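Local coordinates for protein transcriptional regulator (Methanobacterium thermoautotrophicum, PDB 3BPV) that probably binds DNA and regulates transcription as a winged-helix repressor of the MarR family, at residues E69-Q77 against I86-I96. Sequence-based numbering, arbitrary orientation.
Sequences ESGFIEREQ and ILEVTRRGEEI
The ring of F72 lies between I96 and the carbonyl oxygen of S70: I96 CD1 sits over the centre of one face, 3.6 Å from the centroid in a CH-pi contact, while S70 O stands over the opposite face. In R92 a turn about chi2 (70°) brings NH1 to the ring edge, 3.1 Å from F72 CE1, with the guanidinium and ring planes 59° apart. The hydroxyl of T90 is gripped twice. With chi1 at 61° it is turned back over the main chain, where OG1 donates to G71 O at 2.7 Å and accepts from G93 N as the N-cap of helix 91-95; T90 N also donates a hydrogen bond to F72 O, from above its carbonyl plane. A valine here would probably leave both G71 O and G93 N without their hydroxyl partner and weaken the tie between the helix start and the turn. Strands 73-78 and 84-89 form the antiparallel hairpin that is the wing of the winged-helix domain, and G71, in a Schellman motif, ends helix 57-69 just before it. E74 and E88 pair through backbone hydrogen bonds, and their side chains run alongside, pointing the same way; the two OE2 atoms come within 3.4 Å. E76 OE2 lies 3.0 Å from E74 OE1, and this crowding may favour protonation of one of the three. On the other face, L87 CD2 rests 4.0 Å from R75 CG, and I73, L87 and V89 pack on helix 29-40.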
ATOM      1  N   GLU A  69     -21.259   2.206   4.988  1.00 24.06           N
ATOM      2  CA  GLU A  69     -22.270   1.153   4.985  1.00 26.68           C
ATOM      3  C   GLU A  69     -22.227   0.369   6.289  1.00 25.91           C
ATOM      4  O   GLU A  69     -23.263  -0.047   6.815  1.00 26.16           O
ATOM      5  CB  GLU A  69     -22.041   0.198   3.811  1.00 29.58           C
ATOM      6  CG  GLU A  69     -23.067  -0.921   3.712  1.00 35.05           C
ATOM      7  CD  GLU A  69     -24.444  -0.423   3.318  1.00 37.49           C
ATOM      8  OE1 GLU A  69     -24.992   0.447   4.028  1.00 39.62           O
ATOM      9  OE2 GLU A  69     -24.982  -0.903   2.297  1.00 39.91           O
ATOM     10  N   SER A  70     -21.020   0.160   6.807  1.00 24.03           N
ATOM     11  CA  SER A  70     -20.841  -0.572   8.055  1.00 22.06           C
ATOM     12  C   SER A  70     -21.164   0.293   9.274  1.00 23.01           C
ATOM     13  O   SER A  70     -21.200  -0.202  10.401  1.00 23.81           O
ATOM     14  CB  SER A  70     -19.410  -1.096   8.154  1.00 22.59           C
ATOM     15  OG  SER A  70     -19.143  -2.029   7.119  1.00 24.23           O
ATOM     16  N   GLY A  71     -21.390   1.584   9.039  1.00 21.61           N
ATOM     17  CA  GLY A  71     -21.723   2.498  10.119  1.00 21.18           C
ATOM     18  C   GLY A  71     -20.554   2.980  10.962  1.00 20.47           C
ATOM     19  O   GLY A  71     -20.746   3.405  12.104  1.00 19.82           O
ATOM     20  N   PHE A  72     -19.343   2.931  10.417  1.00 18.09           N
ATOM     21  CA  PHE A  72     -18.169   3.369  11.167  1.00 18.36           C
ATOM     22  C   PHE A  72     -17.824   4.833  10.950  1.00 17.19           C
ATOM     23  O   PHE A  72     -17.109   5.430  11.748  1.00 17.64           O
ATOM     24  CB  PHE A  72     -16.956   2.500  10.827  1.00 17.89           C
ATOM     25  CG  PHE A  72     -17.138   1.050  11.168  1.00 20.78           C
ATOM     26  CD1 PHE A  72     -17.671   0.672  12.396  1.00 21.88           C
ATOM     27  CD2 PHE A  72     -16.771   0.061  10.263  1.00 20.51           C
ATOM     28  CE1 PHE A  72     -17.838  -0.673  12.717  1.00 22.24           C
ATOM     29  CE2 PHE A  72     -16.931  -1.285  10.575  1.00 18.96           C
ATOM     30  CZ  PHE A  72     -17.466  -1.653  11.803  1.00 22.94           C
ATOM     31  N   ILE A  73     -18.308   5.408   9.858  1.00 18.24           N
ATOM     32  CA  ILE A  73     -18.061   6.821   9.602  1.00 19.06           C
ATOM     33  C   ILE A  73     -19.318   7.447   9.035  1.00 19.55           C
ATOM     34  O   ILE A  73     -20.208   6.750   8.548  1.00 20.13           O
ATOM     35  CB  ILE A  73     -16.907   7.079   8.587  1.00 19.80           C
ATOM     36  CG1 ILE A  73     -17.298   6.575   7.192  1.00 20.84           C
ATOM     37  CG2 ILE A  73     -15.625   6.441   9.082  1.00 20.07           C
ATOM     38  CD1 ILE A  73     -16.314   6.966   6.089  1.00 20.64           C
ATOM     39  N   GLU A  74     -19.379   8.769   9.106  1.00 21.05           N
ATOM     40  CA  GLU A  74     -20.507   9.512   8.580  1.00 23.78           C
ATOM     41  C   GLU A  74     -19.951  10.531   7.599  1.00 23.29           C
ATOM     42  O   GLU A  74     -18.845  11.045   7.781  1.00 22.89           O
ATOM     43  CB  GLU A  74     -21.259  10.217   9.712  1.00 26.98           C
ATOM     44  CG  GLU A  74     -20.420  11.204  10.504  1.00 31.22           C
ATOM     45  CD  GLU A  74     -21.234  11.963  11.530  1.00 33.33           C
ATOM     46  OE1 GLU A  74     -22.183  12.668  11.130  1.00 36.01           O
ATOM     47  OE2 GLU A  74     -20.928  11.852  12.736  1.00 36.04           O
ATOM     48  N   ARG A  75     -20.724  10.815   6.559  1.00 23.98           N
ATOM     49  CA  ARG A  75     -20.323  11.759   5.530  1.00 26.11           C
ATOM     50  C   ARG A  75     -21.425  12.794   5.330  1.00 27.09           C
ATOM     51  O   ARG A  75     -22.588  12.442   5.141  1.00 27.31           O
ATOM     52  CB  ARG A  75     -20.068  11.006   4.224  1.00 28.58           C
ATOM     53  CG  ARG A  75     -19.728  11.877   3.037  1.00 31.42           C
ATOM     54  CD  ARG A  75     -19.853  11.073   1.759  1.00 36.33           C
ATOM     55  NE  ARG A  75     -19.494  11.847   0.576  1.00 38.89           N
ATOM     56  CZ  ARG A  75     -19.731  11.454  -0.669  1.00 39.51           C
ATOM     57  NH1 ARG A  75     -20.330  10.293  -0.897  1.00 41.89           N
ATOM     58  NH2 ARG A  75     -19.365  12.219  -1.688  1.00 41.85           N
ATOM     59  N   GLU A  76     -21.059  14.069   5.380  1.00 27.78           N
ATOM     60  CA  GLU A  76     -22.030  15.146   5.200  1.00 28.31           C
ATOM     61  C   GLU A  76     -21.505  16.184   4.215  1.00 27.12           C
ATOM     62  O   GLU A  76     -20.299  16.349   4.067  1.00 22.50           O
ATOM     63  CB  GLU A  76     -22.340  15.817   6.542  1.00 30.61           C
ATOM     64  CG  GLU A  76     -22.983  14.893   7.569  1.00 35.05           C
ATOM     65  CD  GLU A  76     -23.462  15.637   8.803  1.00 37.22           C
ATOM     66  OE1 GLU A  76     -24.346  16.509   8.665  1.00 39.46           O
ATOM     67  OE2 GLU A  76     -22.957  15.350   9.908  1.00 39.41           O
ATOM     68  N   GLN A  77     -22.418  16.880   3.544  1.00 27.78           N
ATOM     69  CA  GLN A  77     -22.043  17.898   2.569  1.00 27.96           C
ATOM     70  C   GLN A  77     -21.383  19.108   3.222  1.00 26.66           C
ATOM     71  O   GLN A  77     -21.845  19.606   4.250  1.00 27.25           O
ATOM     72  CB  GLN A  77     -23.279  18.348   1.780  1.00 31.17           C
ATOM     73  CG  GLN A  77     -23.021  19.470   0.786  1.00 35.31           C
ATOM     74  CD  GLN A  77     -24.270  19.880   0.027  1.00 37.30           C
ATOM     75  OE1 GLN A  77     -25.308  20.163   0.625  1.00 40.03           O
ATOM     76  NE2 GLN A  77     -24.173  19.921  -1.296  1.00 37.74           N
ATOM     77  N   ILE A  86     -17.637  16.232   4.269  1.00 18.11           N
ATOM     78  CA  ILE A  86     -16.997  16.168   5.576  1.00 18.08           C
ATOM     79  C   ILE A  86     -17.105  14.767   6.156  1.00 16.74           C
ATOM     80  O   ILE A  86     -18.177  14.165   6.146  1.00 18.30           O
ATOM     81  CB  ILE A  86     -17.664  17.159   6.560  1.00 19.35           C
ATOM     82  CG1 ILE A  86     -17.713  18.556   5.937  1.00 22.21           C
ATOM     83  CG2 ILE A  86     -16.910  17.177   7.876  1.00 22.59           C
ATOM     84  CD1 ILE A  86     -16.374  19.089   5.513  1.00 24.99           C
ATOM     85  N   LEU A  87     -15.992  14.259   6.674  1.00 15.79           N
ATOM     86  CA  LEU A  87     -15.973  12.919   7.253  1.00 16.79           C
ATOM     87  C   LEU A  87     -15.739  12.944   8.751  1.00 16.50           C
ATOM     88  O   LEU A  87     -14.979  13.758   9.258  1.00 18.05           O
ATOM     89  CB  LEU A  87     -14.863  12.079   6.614  1.00 15.95           C
ATOM     90  CG  LEU A  87     -14.834  12.053   5.087  1.00 17.59           C
ATOM     91  CD1 LEU A  87     -13.577  11.353   4.606  1.00 17.69           C
ATOM     92  CD2 LEU A  87     -16.082  11.359   4.570  1.00 19.53           C
ATOM     93  N   GLU A  88     -16.398  12.032   9.452  1.00 17.34           N
ATOM     94  CA  GLU A  88     -16.223  11.911  10.888  1.00 19.68           C
ATOM     95  C   GLU A  88     -16.487  10.471  11.291  1.00 18.65           C
ATOM     96  O   GLU A  88     -17.294   9.777  10.672  1.00 19.69           O
ATOM     97  CB  GLU A  88     -17.184  12.837  11.637  1.00 24.13           C
ATOM     98  CG  GLU A  88     -16.969  12.832  13.142  1.00 30.25           C
ATOM     99  CD  GLU A  88     -17.911  13.769  13.868  1.00 32.18           C
ATOM    100  OE1 GLU A  88     -17.899  14.979  13.559  1.00 35.57           O
ATOM    101  OE2 GLU A  88     -18.662  13.294  14.745  1.00 36.14           O
ATOM    102  N   VAL A  89     -15.785  10.014  12.317  1.00 18.89           N
ATOM    103  CA  VAL A  89     -15.978   8.657  12.796  1.00 19.86           C
ATOM    104  C   VAL A  89     -17.193   8.652  13.714  1.00 21.44           C
ATOM    105  O   VAL A  89     -17.373   9.558  14.525  1.00 24.20           O
ATOM    106  CB  VAL A  89     -14.756   8.159  13.578  1.00 20.68           C
ATOM    107  CG1 VAL A  89     -14.979   6.726  14.021  1.00 22.14           C
ATOM    108  CG2 VAL A  89     -13.517   8.260  12.712  1.00 20.46           C
ATOM    109  N   THR A  90     -18.036   7.640  13.563  1.00 21.24           N
ATOM    110  CA  THR A  90     -19.230   7.519  14.387  1.00 22.99           C
ATOM    111  C   THR A  90     -18.819   6.957  15.741  1.00 23.00           C
ATOM    112  O   THR A  90     -17.663   6.587  15.944  1.00 22.95           O
ATOM    113  CB  THR A  90     -20.232   6.547  13.770  1.00 21.77           C
ATOM    114  OG1 THR A  90     -19.619   5.255  13.675  1.00 20.15           O
ATOM    115  CG2 THR A  90     -20.666   7.020  12.387  1.00 22.62           C
ATOM    116  N   ARG A  91     -19.768   6.893  16.668  1.00 24.86           N
ATOM    117  CA  ARG A  91     -19.484   6.350  17.989  1.00 26.34           C
ATOM    118  C   ARG A  91     -19.073   4.893  17.817  1.00 24.93           C
ATOM    119  O   ARG A  91     -18.141   4.415  18.464  1.00 25.34           O
ATOM    120  CB  ARG A  91     -20.727   6.434  18.874  1.00 29.62           C
ATOM    121  CG  ARG A  91     -20.538   5.831  20.253  1.00 34.38           C
ATOM    122  CD  ARG A  91     -19.533   6.609  21.095  1.00 37.49           C
ATOM    123  NE  ARG A  91     -20.027   7.932  21.475  1.00 40.88           N
ATOM    124  CZ  ARG A  91     -19.970   9.011  20.700  1.00 42.33           C
ATOM    125  NH1 ARG A  91     -19.433   8.942  19.490  1.00 42.89           N
ATOM    126  NH2 ARG A  91     -20.458  10.166  21.135  1.00 42.59           N
ATOM    127  N   ARG A  92     -19.778   4.201  16.927  1.00 23.83           N
ATOM    128  CA  ARG A  92     -19.510   2.799  16.633  1.00 23.38           C
ATOM    129  C   ARG A  92     -18.075   2.651  16.132  1.00 21.54           C
ATOM    130  O   ARG A  92     -17.361   1.729  16.525  1.00 21.53           O
ATOM    131  CB  ARG A  92     -20.494   2.308  15.569  1.00 24.51           C
ATOM    132  CG  ARG A  92     -20.377   0.838  15.191  1.00 28.32           C
ATOM    133  CD  ARG A  92     -20.837  -0.075  16.318  1.00 33.09           C
ATOM    134  NE  ARG A  92     -21.079  -1.443  15.857  1.00 37.11           N
ATOM    135  CZ  ARG A  92     -20.141  -2.267  15.402  1.00 37.81           C
ATOM    136  NH1 ARG A  92     -18.878  -1.875  15.342  1.00 39.91           N
ATOM    137  NH2 ARG A  92     -20.469  -3.488  15.001  1.00 39.80           N
ATOM    138  N   GLY A  93     -17.659   3.567  15.262  1.00 21.65           N
ATOM    139  CA  GLY A  93     -16.307   3.523  14.731  1.00 21.52           C
ATOM    140  C   GLY A  93     -15.239   3.759  15.784  1.00 21.79           C
ATOM    141  O   GLY A  93     -14.209   3.089  15.793  1.00 21.41           O
ATOM    142  N   GLU A  94     -15.474   4.715  16.676  1.00 23.30           N
ATOM    143  CA  GLU A  94     -14.508   5.016  17.726  1.00 24.31           C
ATOM    144  C   GLU A  94     -14.376   3.853  18.704  1.00 23.61           C
ATOM    145  O   GLU A  94     -13.317   3.637  19.289  1.00 24.54           O
ATOM    146  CB  GLU A  94     -14.933   6.269  18.497  1.00 26.70           C
ATOM    147  CG  GLU A  94     -15.176   7.486  17.630  1.00 32.28           C
ATOM    148  CD  GLU A  94     -15.506   8.718  18.445  1.00 35.47           C
ATOM    149  OE1 GLU A  94     -16.494   8.682  19.212  1.00 38.62           O
ATOM    150  OE2 GLU A  94     -14.777   9.725  18.323  1.00 37.50           O
ATOM    151  N   GLU A  95     -15.448   3.090  18.866  1.00 22.93           N
ATOM    152  CA  GLU A  95     -15.429   1.977  19.800  1.00 23.24           C
ATOM    153  C   GLU A  95     -14.679   0.739  19.325  1.00 22.59           C
ATOM    154  O   GLU A  95     -14.326  -0.116  20.136  1.00 24.07           O
ATOM    155  CB  GLU A  95     -16.864   1.642  20.202  1.00 22.50           C
ATOM    156  CG  GLU A  95     -17.527   2.828  20.896  1.00 24.29           C
ATOM    157  CD  GLU A  95     -19.016   2.678  21.074  1.00 24.77           C
ATOM    158  OE1 GLU A  95     -19.689   2.214  20.133  1.00 25.10           O
ATOM    159  OE2 GLU A  95     -19.523   3.048  22.154  1.00 28.09           O
ATOM    160  N   ILE A  96     -14.418   0.647  18.023  1.00 22.06           N
ATOM    161  CA  ILE A  96     -13.683  -0.503  17.496  1.00 22.42           C
ATOM    162  C   ILE A  96     -12.198  -0.201  17.337  1.00 22.22           C
ATOM    163  O   ILE A  96     -11.425  -1.081  16.964  1.00 22.72           O
ATOM    164  CB  ILE A  96     -14.224  -0.980  16.123  1.00 23.71           C
ATOM    165  CG1 ILE A  96     -14.077   0.128  15.078  1.00 22.91           C
ATOM    166  CG2 ILE A  96     -15.667  -1.433  16.259  1.00 25.34           C
ATOM    167  CD1 ILE A  96     -14.393  -0.320  13.659  1.00 26.67           C
TER